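Local coordinates for protein glucose-6-phosphate 1-dehydrogenase (PDB 7E6I) that probably catalyses the NADP-dependent oxidation of glucose 6-phosphate to 6-phosphogluconolactone, the rate-limiting first step of the oxidative pentose-phosphate pathway, at residues F219-T225 / G338-G344; T315-F321 / I333-K339; K345-Q351 / E367-Q373. Residues are numbered along the deposited sequence.

Interaction 1: residues F219-T225 / G338-G344; sequences FKEPFGT and GKALNEG. With BG6 (6-O-phosphono-beta-D-glucopyranose), chain B.
Strands 212-220 and 333-338 run out here into loops that supply Glu-221 and Lys-339 to the BG6 pocket. Lys-220 forms a parallel bridge with Gly-338 (CA-CA 5.2 Å), framed by Gly-338 N to Phe-219 O (3.1 Å) and Glu-221 N to Gly-338 O (3.0 Å). Beyond it the second segment turns through Ala-340, whose phi/psi of 63/40 is left-handed, so that Leu-341 N reaches Glu-221 O (2.9 Å); Ala-340 N to Phe-223 O (2.6 Å) is a weak bond. Side chains divide the contact into two polar ends. Glu-221 (chi1 m, chi2 t) holds Lys-339 NZ through OE1 in a 2.8 Å salt bridge and takes BG6 O4 on OE2 at 2.7 Å. Lys-339, its first three chi angles between wells, gives NZ to BG6 O3 (2.9 Å); the pair thus grips adjacent sugar hydroxyls. Lys-220 (m, t, then chi3 115°) instead stretches along Leu-341, with Lys-220 CG 3.6 Å from Leu-341 CD1. Its NZ meets Asn-342 OD1 (3.0 Å) and, in a salt bridge, Glu-343 OE2 (2.9 Å). Phe-219, chi1 t, turns its ring edge to BG6 C6. This ring packs on helix 236-254 and on Val-346 of strand 345-352, while Lys-339 touches helix 229-232.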
loop_
_atom_site.group_PDB
_atom_site.type_symbol
_atom_site.label_atom_id
_atom_site.label_comp_id
_atom_site.label_asym_id
_atom_site.label_seq_id
_atom_site.Cartn_x
_atom_site.Cartn_y
_atom_site.Cartn_z
ATOM N N PHE A 219 3.365 -3.798 11.597
ATOM C CA PHE A 219 2.013 -3.295 11.368
ATOM C C PHE A 219 1.173 -3.649 12.580
ATOM O O PHE A 219 1.053 -4.830 12.933
ATOM C CB PHE A 219 1.411 -3.900 10.095
ATOM C CG PHE A 219 -0.059 -3.598 9.871
ATOM C CD1 PHE A 219 -1.046 -4.340 10.501
ATOM C CD2 PHE A 219 -0.447 -2.627 8.963
ATOM C CE1 PHE A 219 -2.402 -4.088 10.259
ATOM C CE2 PHE A 219 -1.785 -2.376 8.718
ATOM C CZ PHE A 219 -2.765 -3.109 9.362
ATOM N N LYS A 220 0.601 -2.636 13.215
ATOM C CA LYS A 220 -0.236 -2.835 14.385
ATOM C C LYS A 220 -1.509 -2.043 14.182
ATOM O O LYS A 220 -1.456 -0.869 13.794
ATOM C CB LYS A 220 0.460 -2.373 15.664
ATOM C CG LYS A 220 1.512 -3.312 16.202
ATOM C CD LYS A 220 2.258 -2.642 17.339
ATOM C CE LYS A 220 2.024 -3.358 18.665
ATOM N NZ LYS A 220 2.844 -2.759 19.773
ATOM N N GLU A 221 -2.642 -2.684 14.432
ATOM C CA GLU A 221 -3.894 -1.960 14.537
ATOM C C GLU A 221 -4.565 -2.284 15.867
ATOM O O GLU A 221 -4.429 -3.400 16.382
ATOM C CB GLU A 221 -4.829 -2.312 13.380
ATOM C CG GLU A 221 -4.650 -1.395 12.189
ATOM C CD GLU A 221 -5.385 -1.918 10.966
ATOM O OE1 GLU A 221 -5.949 -3.044 11.058
ATOM O OE2 GLU A 221 -5.385 -1.215 9.921
ATOM N N PRO A 222 -5.285 -1.312 16.459
ATOM C CA PRO A 222 -5.877 -1.534 17.789
ATOM C C PRO A 222 -7.287 -2.117 17.749
ATOM O O PRO A 222 -7.782 -2.638 18.754
ATOM C CB PRO A 222 -5.877 -0.127 18.398
ATOM C CG PRO A 222 -6.107 0.774 17.191
ATOM C CD PRO A 222 -5.457 0.080 16.002
ATOM N N PHE A 223 -7.960 -2.021 16.612
ATOM C CA PHE A 223 -9.296 -2.577 16.498
ATOM C C PHE A 223 -9.217 -3.983 15.919
ATOM O O PHE A 223 -8.164 -4.439 15.470
ATOM C CB PHE A 223 -10.165 -1.686 15.621
ATOM C CG PHE A 223 -9.493 -1.267 14.354
ATOM C CD1 PHE A 223 -9.506 -2.096 13.234
ATOM C CD2 PHE A 223 -8.818 -0.057 14.283
ATOM C CE1 PHE A 223 -8.865 -1.710 12.060
ATOM C CE2 PHE A 223 -8.180 0.328 13.124
ATOM C CZ PHE A 223 -8.200 -0.498 12.006
ATOM N N GLY A 224 -10.356 -4.670 15.917
ATOM C CA GLY A 224 -10.408 -6.012 15.378
ATOM C C GLY A 224 -11.147 -6.067 14.062
ATOM O O GLY A 224 -11.063 -5.139 13.250
ATOM N N THR A 225 -11.887 -7.155 13.847
ATOM C CA THR A 225 -12.679 -7.343 12.639
ATOM C C THR A 225 -14.171 -7.419 12.936
ATOM O O THR A 225 -14.929 -7.932 12.105
ATOM C CB THR A 225 -12.238 -8.607 11.905
ATOM O OG1 THR A 225 -12.423 -9.745 12.760
ATOM C CG2 THR A 225 -10.760 -8.492 11.478
ATOM N N GLY A 338 -0.614 -7.386 13.000
ATOM C CA GLY A 338 -1.702 -7.828 13.850
ATOM C C GLY A 338 -2.818 -6.813 13.937
ATOM O O GLY A 338 -2.595 -5.598 13.874
ATOM N N LYS A 339 -4.035 -7.326 14.074
ATOM C CA LYS A 339 -5.201 -6.546 14.445
ATOM C C LYS A 339 -5.492 -6.782 15.919
ATOM O O LYS A 339 -5.047 -7.770 16.507
ATOM C CB LYS A 339 -6.413 -6.935 13.590
ATOM C CG LYS A 339 -6.579 -6.080 12.322
ATOM C CD LYS A 339 -6.892 -6.916 11.081
ATOM C CE LYS A 339 -7.854 -6.217 10.124
ATOM N NZ LYS A 339 -7.390 -4.904 9.605
ATOM N N ALA A 340 -6.224 -5.843 16.520
ATOM C CA ALA A 340 -6.684 -5.961 17.912
ATOM C C ALA A 340 -5.511 -6.013 18.888
ATOM O O ALA A 340 -5.515 -6.772 19.860
ATOM C CB ALA A 340 -7.605 -7.174 18.099
ATOM N N LEU A 341 -4.493 -5.213 18.621
ATOM C CA LEU A 341 -3.389 -5.022 19.540
ATOM C C LEU A 341 -3.605 -3.706 20.296
ATOM O O LEU A 341 -4.696 -3.120 20.249
ATOM C CB LEU A 341 -2.067 -5.057 18.761
ATOM C CG LEU A 341 -1.847 -6.305 17.899
ATOM C CD1 LEU A 341 -0.725 -6.090 16.875
ATOM C CD2 LEU A 341 -1.557 -7.529 18.768
ATOM N N ASN A 342 -2.556 -3.209 20.948
ATOM C CA ASN A 342 -2.626 -2.070 21.854
ATOM C C ASN A 342 -2.492 -0.707 21.179
ATOM O O ASN A 342 -2.634 0.311 21.865
ATOM C CB ASN A 342 -1.516 -2.182 22.891
ATOM C CG ASN A 342 -0.143 -1.997 22.269
ATOM O OD1 ASN A 342 0.251 -2.748 21.378
ATOM N ND2 ASN A 342 0.581 -0.987 22.724
ATOM N N GLU A 343 -2.187 -0.638 19.883
ATOM C CA GLU A 343 -1.974 0.664 19.252
ATOM C C GLU A 343 -2.020 0.501 17.744
ATOM O O GLU A 343 -1.934 -0.610 17.219
ATOM C CB GLU A 343 -0.631 1.283 19.662
ATOM C CG GLU A 343 0.539 0.376 19.321
ATOM C CD GLU A 343 1.882 0.958 19.679
ATOM O OE1 GLU A 343 2.023 2.199 19.671
ATOM O OE2 GLU A 343 2.803 0.160 19.970
ATOM N N GLY A 344 -2.151 1.632 17.052
ATOM C CA GLY A 344 -2.064 1.668 15.606
ATOM C C GLY A 344 -0.737 2.271 15.190
ATOM O O GLY A 344 -0.357 3.350 15.651
HETATM C C1 BG6 B . -6.238 -2.600 3.723
HETATM C C2 BG6 B . -6.593 -3.788 4.616
HETATM O O1 BG6 B . -5.583 -2.958 2.572
HETATM O O5 BG6 B . -5.326 -1.678 4.477
HETATM C C3 BG6 B . -7.197 -3.344 5.902
HETATM O O2 BG6 B . -7.488 -4.691 3.951
HETATM C C4 BG6 B . -6.272 -2.441 6.650
HETATM O O3 BG6 B . -7.469 -4.490 6.753
HETATM C C5 BG6 B . -5.872 -1.246 5.783
HETATM O O4 BG6 B . -6.925 -2.011 7.851
HETATM C C6 BG6 B . -4.807 -0.388 6.410
HETATM O O6 BG6 B . -4.517 0.666 5.511
HETATM P P BG6 B . -4.065 2.131 6.149
HETATM O O1P BG6 B . -2.916 1.740 7.058
HETATM O O2P BG6 B . -5.234 2.716 6.895
HETATM O O3P BG6 B . -3.635 3.140 5.084
#

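Interaction 2: residues T315-F321 / I333-K339; sequences TFAAIGF and IVMRAGK. With BG6 (6-O-phosphono-beta-D-glucopyranose), chain B.
A classic beta bulge marks the start of strand 316-321 on its other edge: Thr-315 and Phe-316 both face Gly-288 of the neighbouring strand 285-291, while the pairing with 333-339 stays regular. Strands 316-321 and 333-338 run antiparallel at 157°, their axes 4.6 Å apart at closest approach. Ala-317/Ala-337, Ile-319/Met-335 and Phe-321/Ile-333 are hydrogen-bonded pairs. Their shortest bond is Phe-321 N to Ile-333 O (2.7 Å). The longest is Ile-333 N to Phe-321 O (3.1 Å). Lys-339 N to Thr-315 O (3.0 Å) adds a rung. Between them lie the non-hydrogen-bonded pairs Phe-316/Gly-338, Ala-318/Arg-336 and Gly-320/Val-334. Phe-316, chi1 t, lays CD2 3.7 Å from Gly-338 CA, where a beta carbon would clash. On the face of Ile-319, Phe-321 (chi1 m) meets Met-335 (m, t, chi3 7°): Phe-321 CE2 lies 3.9 Å from Met-335 CB, and Met-335 SD 4.9 Å from the centroid of the Phe-321 ring, an oblique Met-aromatic contact. At the strand's exit Lys-339 NZ binds BG6 O3 (2.9 Å) and Glu-221, while Arg-336, chi1 p, reaches Gln-216 and probably helps bind the second NADP. The hairpin lies between strands 212-220 and 285-291, with Ala-317, Ile-319 and Met-335 on helix 236-254.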
loop_
_atom_site.group_PDB
_atom_site.type_symbol
_atom_site.label_atom_id
_atom_site.label_comp_id
_atom_site.label_asym_id
_atom_site.label_seq_id
_atom_site.Cartn_x
_atom_site.Cartn_y
_atom_site.Cartn_z
ATOM N N THR A 315 -5.284 -13.610 12.780
ATOM C CA THR A 315 -5.386 -12.154 12.859
ATOM C C THR A 315 -4.073 -11.495 13.278
ATOM O O THR A 315 -3.973 -10.260 13.266
ATOM C CB THR A 315 -6.525 -11.744 13.816
ATOM O OG1 THR A 315 -6.200 -12.124 15.156
ATOM C CG2 THR A 315 -7.824 -12.432 13.424
ATOM N N PHE A 316 -3.065 -12.287 13.644
ATOM C CA PHE A 316 -1.717 -11.803 13.893
ATOM C C PHE A 316 -0.751 -12.813 13.313
ATOM O O PHE A 316 -0.889 -14.009 13.579
ATOM C CB PHE A 316 -1.421 -11.633 15.391
ATOM C CG PHE A 316 0.018 -11.294 15.682
ATOM C CD1 PHE A 316 1.007 -12.265 15.651
ATOM C CD2 PHE A 316 0.381 -9.999 15.970
ATOM C CE1 PHE A 316 2.309 -11.947 15.881
ATOM C CE2 PHE A 316 1.686 -9.683 16.206
ATOM C CZ PHE A 316 2.656 -10.664 16.160
ATOM N N ALA A 317 0.264 -12.333 12.595
ATOM C CA ALA A 317 1.322 -13.200 12.087
ATOM C C ALA A 317 2.666 -12.493 12.150
ATOM O O ALA A 317 2.781 -11.317 11.794
ATOM C CB ALA A 317 1.049 -13.640 10.639
ATOM N N ALA A 318 3.687 -13.229 12.579
ATOM C CA ALA A 318 5.078 -12.827 12.433
ATOM C C ALA A 318 5.751 -13.883 11.573
ATOM O O ALA A 318 5.567 -15.079 11.815
ATOM C CB ALA A 318 5.766 -12.685 13.791
ATOM N N ILE A 319 6.482 -13.452 10.543
ATOM C CA ILE A 319 7.083 -14.364 9.575
ATOM C C ILE A 319 8.544 -13.993 9.385
ATOM O O ILE A 319 8.870 -12.815 9.206
ATOM C CB ILE A 319 6.365 -14.327 8.214
ATOM C CG1 ILE A 319 4.864 -14.607 8.360
ATOM C CG2 ILE A 319 7.018 -15.306 7.251
ATOM C CD1 ILE A 319 4.047 -14.233 7.093
ATOM N N GLY A 320 9.418 -14.997 9.393
ATOM C CA GLY A 320 10.830 -14.774 9.126
ATOM C C GLY A 320 11.112 -14.918 7.640
ATOM O O GLY A 320 10.535 -15.766 6.961
ATOM N N PHE A 321 12.006 -14.078 7.146
ATOM C CA PHE A 321 12.381 -14.081 5.742
ATOM C C PHE A 321 13.893 -14.086 5.624
ATOM O O PHE A 321 14.603 -13.596 6.508
ATOM C CB PHE A 321 11.832 -12.856 5.009
ATOM C CG PHE A 321 10.347 -12.872 4.832
ATOM C CD1 PHE A 321 9.785 -13.425 3.695
ATOM C CD2 PHE A 321 9.515 -12.325 5.797
ATOM C CE1 PHE A 321 8.414 -13.436 3.522
ATOM C CE2 PHE A 321 8.144 -12.336 5.636
ATOM C CZ PHE A 321 7.592 -12.893 4.483
ATOM N N ILE A 333 15.168 -11.366 8.585
ATOM C CA ILE A 333 14.151 -10.354 8.333
ATOM C C ILE A 333 12.827 -10.834 8.918
ATOM O O ILE A 333 12.450 -11.996 8.738
ATOM C CB ILE A 333 14.029 -10.085 6.830
ATOM C CG1 ILE A 333 15.322 -9.468 6.321
ATOM C CG2 ILE A 333 12.822 -9.224 6.509
ATOM C CD1 ILE A 333 15.463 -9.600 4.831
ATOM N N VAL A 334 12.124 -9.958 9.629
ATOM C CA VAL A 334 10.817 -10.300 10.171
ATOM C C VAL A 334 9.786 -9.293 9.673
ATOM O O VAL A 334 10.001 -8.073 9.744
ATOM C CB VAL A 334 10.826 -10.349 11.708
ATOM C CG1 VAL A 334 9.394 -10.537 12.239
ATOM C CG2 VAL A 334 11.716 -11.468 12.201
ATOM N N MET A 335 8.668 -9.803 9.174
ATOM C CA MET A 335 7.468 -9.004 8.965
ATOM C C MET A 335 6.443 -9.463 9.983
ATOM O O MET A 335 6.233 -10.668 10.150
ATOM C CB MET A 335 6.919 -9.174 7.552
ATOM C CG MET A 335 7.599 -8.294 6.507
ATOM S SD MET A 335 6.842 -8.473 4.861
ATOM C CE MET A 335 5.434 -9.492 5.280
ATOM N N ARG A 336 5.816 -8.520 10.671
ATOM C CA ARG A 336 4.831 -8.888 11.674
ATOM C C ARG A 336 3.662 -7.915 11.615
ATOM O O ARG A 336 3.859 -6.697 11.566
ATOM C CB ARG A 336 5.453 -8.943 13.081
ATOM C CG ARG A 336 6.113 -7.662 13.603
ATOM C CD ARG A 336 6.881 -8.005 14.889
ATOM N NE ARG A 336 7.824 -6.990 15.372
ATOM C CZ ARG A 336 7.496 -6.020 16.223
ATOM N NH1 ARG A 336 6.250 -5.936 16.660
ATOM N NH2 ARG A 336 8.403 -5.142 16.649
ATOM N N ALA A 337 2.454 -8.461 11.590
ATOM C CA ALA A 337 1.231 -7.687 11.440
ATOM C C ALA A 337 0.150 -8.267 12.347
ATOM O O ALA A 337 0.009 -9.492 12.442
ATOM C CB ALA A 337 0.739 -7.697 9.993
ATOM N N GLY A 338 -0.614 -7.386 13.000
ATOM C CA GLY A 338 -1.702 -7.828 13.850
ATOM C C GLY A 338 -2.818 -6.813 13.937
ATOM O O GLY A 338 -2.595 -5.598 13.874
ATOM N N LYS A 339 -4.035 -7.326 14.074
ATOM C CA LYS A 339 -5.201 -6.546 14.445
ATOM C C LYS A 339 -5.492 -6.782 15.919
ATOM O O LYS A 339 -5.047 -7.770 16.507
ATOM C CB LYS A 339 -6.413 -6.935 13.590
ATOM C CG LYS A 339 -6.579 -6.080 12.322
ATOM C CD LYS A 339 -6.892 -6.916 11.081
ATOM C CE LYS A 339 -7.854 -6.217 10.124
ATOM N NZ LYS A 339 -7.390 -4.904 9.605
HETATM C C1 BG6 B . -6.238 -2.600 3.723
HETATM C C2 BG6 B . -6.593 -3.788 4.616
HETATM O O1 BG6 B . -5.583 -2.958 2.572
HETATM O O5 BG6 B . -5.326 -1.678 4.477
HETATM C C3 BG6 B . -7.197 -3.344 5.902
HETATM O O2 BG6 B . -7.488 -4.691 3.951
HETATM C C4 BG6 B . -6.272 -2.441 6.650
HETATM O O3 BG6 B . -7.469 -4.490 6.753
HETATM C C5 BG6 B . -5.872 -1.246 5.783
HETATM O O4 BG6 B . -6.925 -2.011 7.851
HETATM C C6 BG6 B . -4.807 -0.388 6.410
HETATM O O6 BG6 B . -4.517 0.666 5.511
HETATM P P BG6 B . -4.065 2.131 6.149
HETATM O O1P BG6 B . -2.916 1.740 7.058
HETATM O O2P BG6 B . -5.234 2.716 6.895
HETATM O O3P BG6 B . -3.635 3.140 5.084
#

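Interaction 3: residues K345-Q351 / E367-Q373; sequences KVEIRIQ and ELVIRIQ. With BG6 (6-O-phosphono-beta-D-glucopyranose), chain B.
One antiparallel strand pair can serve two sites, as residues 367-373 demonstrate when followed against 345-351. Both segments are extended, at 168° to one another, axes 4.7 Å apart at closest approach. Glu-367, opposite Gln-351 (CA-CA 4.5 Å), accepts Gln-351 NE2 on OE1 and forms a salt bridge from OE2 to Arg-349 NH1, each 3.0 Å; Tyr-480 also bonds Glu-367, and Thr-481 Gln-351. Leu-368 makes both backbone bonds with Ile-350, N to O 2.8 Å each way. Val-369, chi1 t, sets CG2 over the guanidinium face of Arg-349, 3.3 Å from NH1. Ile-370 N to Ile-348 O and Ile-348 N to Ile-370 O are both 2.9 Å. Ile-370 CB lies 4.1 Å from Ile-348 CB. Arg-371 (t, t, chi3 -105°) brings NE to Glu-347 OE2 in a 3.0 Å salt bridge; Glu-347 OE1 receives Lys-345 NZ and Arg-349 NH2, both at 3.0 Å. Glu-347 thus bridges three bases, offsetting the closeness of Lys-345 NZ and Arg-371 NH2 (4.0 Å), and with Glu-367 completes a five-residue network. At Ile-372, phi/psi -82/-39 interrupts the extended run: its N bonds Val-346 O (2.9 Å), and CD1 packs on Val-346 CG1 (3.7 Å). Gln-373 N donates weakly to Val-346 O (3.4 Å), and Gln-373 O accepts Val-346 N (2.9 Å). Gln-373, chi1 p, passes NE2 to BG6 O1P (2.7 Å), with Lys-187 on OE1. Ile-372 and Gln-373 opposite Val-346 make a classic beta bulge at the substrate phosphate; the network holds Lys-345, Arg-349 and Arg-371, which, as in relatives, probably bind the second, structural NADP.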
loop_
_atom_site.group_PDB
_atom_site.type_symbol
_atom_site.label_atom_id
_atom_site.label_comp_id
_atom_site.label_asym_id
_atom_site.label_seq_id
_atom_site.Cartn_x
_atom_site.Cartn_y
_atom_site.Cartn_z
ATOM N N LYS A 345 -0.043 1.567 14.298
ATOM C CA LYS A 345 1.343 1.881 13.978
ATOM C C LYS A 345 1.793 1.096 12.758
ATOM O O LYS A 345 1.555 -0.117 12.670
ATOM C CB LYS A 345 2.226 1.510 15.167
ATOM C CG LYS A 345 3.477 2.256 15.326
ATOM C CD LYS A 345 4.058 1.918 16.701
ATOM C CE LYS A 345 4.721 0.555 16.745
ATOM N NZ LYS A 345 5.905 0.575 17.667
ATOM N N VAL A 346 2.473 1.751 11.826
ATOM C CA VAL A 346 3.262 1.052 10.825
ATOM C C VAL A 346 4.682 1.580 10.914
ATOM O O VAL A 346 4.903 2.797 10.849
ATOM C CB VAL A 346 2.696 1.218 9.406
ATOM C CG1 VAL A 346 3.694 0.657 8.386
ATOM C CG2 VAL A 346 1.349 0.497 9.280
ATOM N N GLU A 347 5.643 0.667 11.025
ATOM C CA GLU A 347 6.971 1.058 11.466
ATOM C C GLU A 347 8.017 0.123 10.873
ATOM O O GLU A 347 7.784 -1.086 10.731
ATOM C CB GLU A 347 7.027 1.023 12.999
ATOM C CG GLU A 347 8.121 1.804 13.607
ATOM C CD GLU A 347 7.926 1.971 15.108
ATOM O OE1 GLU A 347 8.318 1.038 15.863
ATOM O OE2 GLU A 347 7.383 3.035 15.521
ATOM N N ILE A 348 9.182 0.698 10.563
ATOM C CA ILE A 348 10.368 -0.034 10.124
ATOM C C ILE A 348 11.417 0.081 11.216
ATOM O O ILE A 348 11.714 1.185 11.675
ATOM C CB ILE A 348 10.932 0.536 8.810
ATOM C CG1 ILE A 348 9.932 0.410 7.667
ATOM C CG2 ILE A 348 12.289 -0.096 8.486
ATOM C CD1 ILE A 348 10.187 1.454 6.600
ATOM N N ARG A 349 12.021 -1.037 11.599
ATOM C CA ARG A 349 13.039 -1.011 12.647
ATOM C C ARG A 349 14.254 -1.772 12.152
ATOM O O ARG A 349 14.147 -2.946 11.787
ATOM C CB ARG A 349 12.516 -1.623 13.947
ATOM C CG ARG A 349 13.408 -1.415 15.166
ATOM C CD ARG A 349 12.724 -1.977 16.410
ATOM N NE ARG A 349 11.593 -1.135 16.775
ATOM C CZ ARG A 349 11.718 -0.044 17.519
ATOM N NH1 ARG A 349 12.925 0.299 17.995
ATOM N NH2 ARG A 349 10.649 0.703 17.787
ATOM N N ILE A 350 15.402 -1.114 12.152
ATOM C CA ILE A 350 16.630 -1.714 11.663
ATOM C C ILE A 350 17.658 -1.617 12.778
ATOM O O ILE A 350 17.915 -0.523 13.285
ATOM C CB ILE A 350 17.116 -1.020 10.382
ATOM C CG1 ILE A 350 16.172 -1.422 9.248
ATOM C CG2 ILE A 350 18.540 -1.429 10.083
ATOM C CD1 ILE A 350 16.267 -0.603 8.038
ATOM N N GLN A 351 18.196 -2.756 13.199
ATOM C CA GLN A 351 19.217 -2.797 14.234
ATOM C C GLN A 351 20.571 -3.071 13.598
ATOM O O GLN A 351 20.709 -4.002 12.796
ATOM C CB GLN A 351 18.929 -3.865 15.286
ATOM C CG GLN A 351 19.686 -3.579 16.551
ATOM C CD GLN A 351 19.330 -4.494 17.704
ATOM O OE1 GLN A 351 19.302 -5.700 17.548
ATOM N NE2 GLN A 351 19.072 -3.915 18.871
ATOM N N GLU A 367 20.480 1.868 16.025
ATOM C CA GLU A 367 19.154 1.429 15.659
ATOM C C GLU A 367 18.516 2.559 14.878
ATOM O O GLU A 367 18.734 3.730 15.188
ATOM C CB GLU A 367 18.351 1.084 16.913
ATOM C CG GLU A 367 17.349 -0.011 16.730
ATOM C CD GLU A 367 16.938 -0.662 18.058
ATOM O OE1 GLU A 367 17.808 -1.188 18.814
ATOM O OE2 GLU A 367 15.727 -0.644 18.335
ATOM N N LEU A 368 17.758 2.204 13.849
ATOM C CA LEU A 368 17.056 3.172 13.026
ATOM C C LEU A 368 15.597 2.768 12.985
ATOM O O LEU A 368 15.285 1.623 12.645
ATOM C CB LEU A 368 17.630 3.223 11.603
ATOM C CG LEU A 368 16.798 4.004 10.573
ATOM C CD1 LEU A 368 16.778 5.468 10.938
ATOM C CD2 LEU A 368 17.333 3.797 9.139
ATOM N N VAL A 369 14.712 3.704 13.325
ATOM C CA VAL A 369 13.271 3.502 13.277
ATOM C C VAL A 369 12.672 4.529 12.328
ATOM O O VAL A 369 12.936 5.729 12.455
ATOM C CB VAL A 369 12.633 3.612 14.672
ATOM C CG1 VAL A 369 11.111 3.617 14.555
ATOM C CG2 VAL A 369 13.108 2.471 15.574
ATOM N N ILE A 370 11.875 4.059 11.379
ATOM C CA ILE A 370 11.151 4.914 10.443
ATOM C C ILE A 370 9.665 4.695 10.697
ATOM O O ILE A 370 9.141 3.612 10.411
ATOM C CB ILE A 370 11.517 4.594 8.985
ATOM C CG1 ILE A 370 13.032 4.674 8.800
ATOM C CG2 ILE A 370 10.793 5.521 8.017
ATOM C CD1 ILE A 370 13.503 3.962 7.583
ATOM N N ARG A 371 8.979 5.694 11.262
ATOM C CA ARG A 371 7.538 5.591 11.457
ATOM C C ARG A 371 6.823 6.061 10.201
ATOM O O ARG A 371 6.944 7.224 9.808
ATOM C CB ARG A 371 7.029 6.393 12.654
ATOM C CG ARG A 371 5.644 5.875 13.104
ATOM C CD ARG A 371 5.237 6.350 14.461
ATOM N NE ARG A 371 5.349 5.289 15.449
ATOM C CZ ARG A 371 5.462 5.524 16.753
ATOM N NH1 ARG A 371 5.474 6.784 17.181
ATOM N NH2 ARG A 371 5.576 4.519 17.629
ATOM N N ILE A 372 6.057 5.162 9.590
ATOM C CA ILE A 372 5.276 5.554 8.427
ATOM C C ILE A 372 3.985 6.229 8.854
ATOM O O ILE A 372 3.557 7.217 8.248
ATOM C CB ILE A 372 5.025 4.328 7.544
ATOM C CG1 ILE A 372 6.327 3.943 6.854
ATOM C CG2 ILE A 372 3.878 4.588 6.559
ATOM C CD1 ILE A 372 6.593 2.495 6.913
ATOM N N GLN A 373 3.368 5.728 9.918
ATOM C CA GLN A 373 2.126 6.283 10.427
ATOM C C GLN A 373 1.930 5.759 11.837
ATOM O O GLN A 373 2.345 4.634 12.130
ATOM C CB GLN A 373 0.943 5.901 9.526
ATOM C CG GLN A 373 0.520 4.450 9.603
ATOM C CD GLN A 373 -0.481 4.099 8.505
ATOM O OE1 GLN A 373 -0.425 4.648 7.405
ATOM N NE2 GLN A 373 -1.400 3.185 8.802
HETATM C C1 BG6 B . -6.238 -2.600 3.723
HETATM C C2 BG6 B . -6.593 -3.788 4.616
HETATM O O1 BG6 B . -5.583 -2.958 2.572
HETATM O O5 BG6 B . -5.326 -1.678 4.477
HETATM C C3 BG6 B . -7.197 -3.344 5.902
HETATM O O2 BG6 B . -7.488 -4.691 3.951
HETATM C C4 BG6 B . -6.272 -2.441 6.650
HETATM O O3 BG6 B . -7.469 -4.490 6.753
HETATM C C5 BG6 B . -5.872 -1.246 5.783
HETATM O O4 BG6 B . -6.925 -2.011 7.851
HETATM C C6 BG6 B . -4.807 -0.388 6.410
HETATM O O6 BG6 B . -4.517 0.666 5.511
HETATM P P BG6 B . -4.065 2.131 6.149
HETATM O O1P BG6 B . -2.916 1.740 7.058
HETATM O O2P BG6 B . -5.234 2.716 6.895
HETATM O O3P BG6 B . -3.635 3.140 5.084
#

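How the interactions relate
All three contacts belong to one mixed sheet, with strand 212-220 between the strands that interactions 2 and 3 contribute to its middle. Interaction 1 joins both neighbours: Phe-219 N lies 2.9 Å from Arg-336 O and Lys-220 N 2.7 Å from Lys-345 O, probable hydrogen bonds, and it shares Gly-338 and Lys-339 with interaction 2. Interactions 2 and 3 do not touch. Interaction 2 is the most buried, held mainly by backbone bonds and apolar packing; interaction 3 combines an apolar face with a charged one; interaction 1, partly buried, relies on loop turns and ion pairs. Around BG6, interactions 1 and 2 reach sugar hydroxyls, interaction 3 the phosphate.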